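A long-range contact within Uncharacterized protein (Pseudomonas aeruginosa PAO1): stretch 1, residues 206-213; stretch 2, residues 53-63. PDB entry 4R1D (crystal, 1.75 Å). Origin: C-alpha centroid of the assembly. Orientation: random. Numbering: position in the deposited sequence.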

ATOM      1  N   CYS A 206      12.092  12.416  -1.410  1.00 16.34           N
ATOM      2  CA  CYS A 206      11.481  11.125  -1.112  1.00 13.81           C
ATOM      3  C   CYS A 206      10.184  10.929  -1.885  1.00 15.49           C
ATOM      4  O   CYS A 206       9.164  11.547  -1.565  1.00 15.93           O
ATOM      5  CB  CYS A 206      11.190  11.021   0.376  1.00 15.87           C
ATOM      6  SG  CYS A 206      10.610   9.385   0.901  1.00 17.04           S
ATOM      7  N   ALA A 207      10.229  10.064  -2.893  1.00 15.61           N
ATOM      8  CA  ALA A 207       9.068   9.824  -3.741  1.00 13.46           C
ATOM      9  C   ALA A 207       8.195   8.699  -3.210  1.00 16.63           C
ATOM     10  O   ALA A 207       8.037   7.660  -3.856  1.00 16.67           O
ATOM     11  CB  ALA A 207       9.506   9.527  -5.170  1.00 17.14           C
ATOM     12  N   GLY A 208       7.620   8.900  -2.029  1.00 15.89           N
ATOM     13  CA  GLY A 208       6.659   7.934  -1.513  1.00 15.11           C
ATOM     14  C   GLY A 208       5.523   7.768  -2.516  1.00 14.03           C
ATOM     15  O   GLY A 208       5.219   8.690  -3.288  1.00 16.67           O
ATOM     16  N   TYR A 209       4.880   6.602  -2.510  1.00 12.56           N
ATOM     17  CA  TYR A 209       3.838   6.326  -3.489  1.00 11.87           C
ATOM     18  C   TYR A 209       2.779   5.373  -2.942  1.00 13.96           C
ATOM     19  O   TYR A 209       2.999   4.661  -1.966  1.00 13.61           O
ATOM     20  CB  TYR A 209       4.440   5.790  -4.789  1.00 14.25           C
ATOM     21  CG  TYR A 209       5.137   4.452  -4.614  1.00 14.66           C
ATOM     22  CD1 TYR A 209       6.489   4.387  -4.321  1.00 12.75           C
ATOM     23  CD2 TYR A 209       4.442   3.267  -4.766  1.00 13.41           C
ATOM     24  CE1 TYR A 209       7.121   3.173  -4.153  1.00 11.05           C
ATOM     25  CE2 TYR A 209       5.071   2.036  -4.604  1.00 14.41           C
ATOM     26  CZ  TYR A 209       6.406   2.001  -4.301  1.00 14.69           C
ATOM     27  OH  TYR A 209       7.032   0.777  -4.142  1.00 13.83           O
ATOM     28  N   ASN A 210       1.620   5.391  -3.579  1.00 14.49           N
ATOM     29  CA  ASN A 210       0.507   4.562  -3.176  1.00 15.89           C
ATOM     30  C   ASN A 210       0.781   3.136  -3.632  1.00 11.73           C
ATOM     31  O   ASN A 210       0.511   2.787  -4.772  1.00 13.80           O
ATOM     32  CB  ASN A 210      -0.778   5.116  -3.791  1.00 16.31           C
ATOM     33  CG  ASN A 210      -1.976   4.210  -3.582  1.00 18.92           C
ATOM     34  OD1 ASN A 210      -1.898   3.190  -2.888  1.00 15.98           O
ATOM     35  ND2 ASN A 210      -3.114   4.602  -4.166  1.00 15.88           N
ATOM     36  N   TRP A 211       1.345   2.336  -2.732  1.00 13.34           N
ATOM     37  CA  TRP A 211       1.791   0.977  -3.063  1.00 13.10           C
ATOM     38  C   TRP A 211       0.640  -0.008  -3.305  1.00 15.62           C
ATOM     39  O   TRP A 211       0.854  -1.106  -3.810  1.00 13.36           O
ATOM     40  CB  TRP A 211       2.768   0.458  -1.992  1.00 15.57           C
ATOM     41  CG  TRP A 211       2.239   0.585  -0.597  1.00 13.22           C
ATOM     42  CD1 TRP A 211       2.462   1.618   0.286  1.00 15.71           C
ATOM     43  CD2 TRP A 211       1.371  -0.333   0.071  1.00 12.19           C
ATOM     44  NE1 TRP A 211       1.791   1.382   1.461  1.00 16.41           N
ATOM     45  CE2 TRP A 211       1.116   0.190   1.356  1.00 15.91           C
ATOM     46  CE3 TRP A 211       0.800  -1.561  -0.287  1.00 14.16           C
ATOM     47  CZ2 TRP A 211       0.299  -0.462   2.282  1.00 16.58           C
ATOM     48  CZ3 TRP A 211      -0.017  -2.213   0.642  1.00 16.84           C
ATOM     49  CH2 TRP A 211      -0.258  -1.658   1.909  1.00 15.28           C
ATOM     50  N   LEU A 212      -0.587   0.379  -2.961  1.00 12.98           N
ATOM     51  CA  LEU A 212      -1.740  -0.482  -3.244  1.00 13.27           C
ATOM     52  C   LEU A 212      -2.125  -0.477  -4.720  1.00 14.98           C
ATOM     53  O   LEU A 212      -2.656  -1.462  -5.251  1.00 14.05           O
ATOM     54  CB  LEU A 212      -2.939  -0.050  -2.401  1.00 12.38           C
ATOM     55  CG  LEU A 212      -2.803  -0.397  -0.920  1.00 13.71           C
ATOM     56  CD1 LEU A 212      -3.788   0.422  -0.108  1.00 15.31           C
ATOM     57  CD2 LEU A 212      -3.068  -1.905  -0.738  1.00 16.48           C
ATOM     58  N   GLN A 213      -1.881   0.642  -5.392  1.00 14.09           N
ATOM     59  CA  GLN A 213      -2.263   0.740  -6.785  1.00 11.68           C
ATOM     60  C   GLN A 213      -1.191   0.088  -7.640  1.00 14.77           C
ATOM     61  O   GLN A 213      -0.104  -0.221  -7.147  1.00 14.72           O
ATOM     62  CB  GLN A 213      -2.418   2.205  -7.188  1.00 17.62           C
ATOM     63  CG  GLN A 213      -1.082   2.893  -7.431  1.00 11.53           C
ATOM     64  CD  GLN A 213      -1.233   4.386  -7.619  1.00 18.58           C
ATOM     65  OE1 GLN A 213      -2.358   4.896  -7.773  1.00 16.19           O
ATOM     66  NE2 GLN A 213      -0.110   5.103  -7.601  1.00 15.50           N
TER
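Stretch 2 (53-63) FIPGIMGTNLR

Stretch 2 starts as a strand, leaves it after Ile 54, turns, and re-enters a strand at Leu 62. Stretch 1 is irregular after Cys 206. The two run parallel where they first meet: Cys 206 pairs with Phe 53 in a parallel bridge, CA to CA 4.9 Å, and both side chains lie on the same face of the sheet. The bridge is fastened by Ala 207 N, which donates to Phe 53 O at 2.8 Å.

Beyond the bridge, Pro 55 packs against the backbone of stretch 1. Its CD lies 3.4 Å from Ala 207 O, and its CG 3.9 Å from Gly 208 CA. Gly 208 leaves room for Thr 60, since a CB there would come within 2.9 Å of Thr 60 CG2. Thr 60 points toward stretch 1 and uses that space. Its OG1 accepts a hydrogen bond from Tyr 209 N at 3.1 Å.

The CA-to-CB bond of Tyr 209 points away, but the ring comes back to stretch 2. Tyr 209 CE1 touches Ile 54 CG2 at 3.6 Å and Pro 55 CG at 3.9 Å. Tyr 209 OH donates to Pro 55 O at 3.1 Å.

A type II turn from Gly 56 to Gly 59 bends stretch 2 sharply, closed by Gly 59 N to Gly 56 O at 3.0 Å. Its Met 58 meets the indole of Trp 211. Met 58 CA sits over the five-membered ring, 3.5 Å from its centroid and nearly on the normal, a CH-pi contact. Met 58 CG lies 3.8 Å from Trp 211 CH2. At the ring edge, Trp 211 NE1 donates to Thr 60 O at 3.1 Å.

Leu 62 also points toward stretch 1. Its CD1 sits over the gap that separates Trp 211 CE2, at 3.8 Å, from Leu 212 CD1, at 3.9 Å. Its CD2 lies 4.1 Å from Asn 210 CA.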

ATOM      1  N   PHE A  53      14.550   9.217  -3.942  1.00 14.10           N
ATOM      2  CA  PHE A  53      14.500   7.928  -3.277  1.00 11.15           C
ATOM      3  C   PHE A  53      13.099   7.371  -3.421  1.00 15.44           C
ATOM      4  O   PHE A  53      12.119   8.057  -3.119  1.00 15.29           O
ATOM      5  CB  PHE A  53      14.872   8.072  -1.800  1.00 14.02           C
ATOM      6  CG  PHE A  53      14.930   6.772  -1.077  1.00 12.77           C
ATOM      7  CD1 PHE A  53      16.064   5.985  -1.144  1.00 15.14           C
ATOM      8  CD2 PHE A  53      13.841   6.320  -0.349  1.00 11.76           C
ATOM      9  CE1 PHE A  53      16.127   4.783  -0.481  1.00 14.72           C
ATOM     10  CE2 PHE A  53      13.901   5.107   0.322  1.00 14.46           C
ATOM     11  CZ  PHE A  53      15.052   4.338   0.242  1.00 16.27           C
ATOM     12  N   ILE A  54      13.009   6.141  -3.916  1.00 13.29           N
ATOM     13  CA  ILE A  54      11.737   5.491  -4.109  1.00 15.30           C
ATOM     14  C   ILE A  54      11.699   4.270  -3.200  1.00 13.61           C
ATOM     15  O   ILE A  54      12.494   3.341  -3.368  1.00 14.75           O
ATOM     16  CB  ILE A  54      11.532   5.066  -5.576  1.00 13.48           C
ATOM     17  CG1 ILE A  54      11.804   6.249  -6.521  1.00 15.15           C
ATOM     18  CG2 ILE A  54      10.126   4.460  -5.770  1.00 12.50           C
ATOM     19  CD1 ILE A  54      11.631   5.930  -8.014  1.00 14.91           C
ATOM     20  N   PRO A  55      10.770   4.266  -2.239  1.00 11.90           N
ATOM     21  CA  PRO A  55      10.660   3.210  -1.231  1.00 12.52           C
ATOM     22  C   PRO A  55      10.033   1.948  -1.816  1.00 13.69           C
ATOM     23  O   PRO A  55       9.668   1.920  -2.985  1.00 13.48           O
ATOM     24  CB  PRO A  55       9.718   3.817  -0.191  1.00 14.53           C
ATOM     25  CG  PRO A  55       8.827   4.728  -1.006  1.00 12.01           C
ATOM     26  CD  PRO A  55       9.721   5.300  -2.082  1.00 10.58           C
ATOM     27  N   GLY A  56       9.908   0.918  -0.990  1.00 13.76           N
ATOM     28  CA  GLY A  56       9.429  -0.360  -1.471  1.00 16.75           C
ATOM     29  C   GLY A  56       8.149  -0.856  -0.842  1.00 14.31           C
ATOM     30  O   GLY A  56       7.223  -0.092  -0.548  1.00 13.38           O
ATOM     31  N   ILE A  57       8.116  -2.170  -0.655  1.00 19.44           N
ATOM     32  CA  ILE A  57       6.935  -2.900  -0.219  1.00 19.55           C
ATOM     33  C   ILE A  57       6.280  -2.267   1.019  1.00 17.17           C
ATOM     34  O   ILE A  57       6.914  -2.167   2.057  1.00 16.89           O
ATOM     35  CB  ILE A  57       7.321  -4.372   0.074  1.00 16.11           C
ATOM     36  CG1 ILE A  57       7.596  -5.127  -1.236  1.00 23.27           C
ATOM     37  CG2 ILE A  57       6.243  -5.074   0.895  1.00 19.80           C
ATOM     38  CD1 ILE A  57       8.289  -6.486  -1.025  1.00 20.02           C
ATOM     39  N   MET A  58       5.023  -1.828   0.893  1.00 15.97           N
ATOM     40  CA  MET A  58       4.279  -1.286   2.039  1.00 14.38           C
ATOM     41  C   MET A  58       5.021  -0.138   2.741  1.00 15.50           C
ATOM     42  O   MET A  58       4.787   0.126   3.919  1.00 18.63           O
ATOM     43  CB  MET A  58       4.006  -2.407   3.067  1.00 17.73           C
ATOM     44  CG  MET A  58       3.003  -3.454   2.595  1.00 21.46           C
ATOM     45  SD  MET A  58       2.692  -4.783   3.812  1.00 23.26           S
ATOM     46  CE  MET A  58       4.203  -5.758   3.631  1.00 16.33           C
ATOM     47  N   GLY A  59       5.897   0.547   2.014  1.00 14.67           N
ATOM     48  CA  GLY A  59       6.875   1.422   2.646  1.00 13.23           C
ATOM     49  C   GLY A  59       6.450   2.865   2.847  1.00 14.71           C
ATOM     50  O   GLY A  59       7.131   3.622   3.549  1.00 14.99           O
ATOM     51  N   THR A  60       5.319   3.234   2.253  1.00 14.72           N
ATOM     52  CA  THR A  60       4.849   4.616   2.261  1.00 15.76           C
ATOM     53  C   THR A  60       3.597   4.747   3.119  1.00 17.12           C
ATOM     54  O   THR A  60       2.679   3.943   3.008  1.00 13.07           O
ATOM     55  CB  THR A  60       4.557   5.118   0.818  1.00 13.94           C
ATOM     56  OG1 THR A  60       5.750   5.020   0.014  1.00 12.78           O
ATOM     57  CG2 THR A  60       4.042   6.577   0.804  1.00 13.62           C
ATOM     58  N   ASN A  61       3.577   5.762   3.972  1.00 13.97           N
ATOM     59  CA  ASN A  61       2.398   6.072   4.788  1.00 16.35           C
ATOM     60  C   ASN A  61       1.210   6.470   3.936  1.00 16.16           C
ATOM     61  O   ASN A  61       1.382   7.179   2.946  1.00 15.03           O
ATOM     62  CB  ASN A  61       2.722   7.227   5.732  1.00 14.01           C
ATOM     63  CG  ASN A  61       3.897   6.927   6.640  1.00 19.62           C
ATOM     64  OD1 ASN A  61       4.037   5.813   7.148  1.00 19.03           O
ATOM     65  ND2 ASN A  61       4.753   7.931   6.856  1.00 15.38           N
ATOM     66  N   LEU A  62       0.004   6.055   4.335  1.00 13.90           N
ATOM     67  CA  LEU A  62      -1.203   6.365   3.570  1.00 13.34           C
ATOM     68  C   LEU A  62      -2.295   6.892   4.478  1.00 12.38           C
ATOM     69  O   LEU A  62      -2.393   6.504   5.647  1.00 13.95           O
ATOM     70  CB  LEU A  62      -1.758   5.114   2.874  1.00 12.46           C
ATOM     71  CG  LEU A  62      -0.773   4.315   2.025  1.00 15.23           C
ATOM     72  CD1 LEU A  62      -1.440   3.029   1.558  1.00 14.68           C
ATOM     73  CD2 LEU A  62      -0.281   5.152   0.839  1.00 12.71           C
ATOM     74  N   ARG A  63      -3.122   7.757   3.915  1.00 14.29           N
ATOM     75  CA  ARG A  63      -4.307   8.231   4.598  1.00 14.14           C
ATOM     76  C   ARG A  63      -5.488   8.084   3.664  1.00 15.15           C
ATOM     77  O   ARG A  63      -5.319   8.005   2.449  1.00 13.85           O
ATOM     78  CB  ARG A  63      -4.127   9.694   5.010  1.00 15.42           C
ATOM     79  CG  ARG A  63      -3.957  10.636   3.825  1.00 14.42           C
ATOM     80  CD  ARG A  63      -3.586  12.034   4.298  1.00 15.45           C
ATOM     81  NE  ARG A  63      -3.462  12.952   3.169  1.00 17.75           N
ATOM     82  CZ  ARG A  63      -2.659  14.009   3.154  1.00 22.71           C
ATOM     83  NH1 ARG A  63      -1.879  14.268   4.199  1.00 22.86           N
ATOM     84  NH2 ARG A  63      -2.615  14.790   2.088  1.00 24.56           N
TER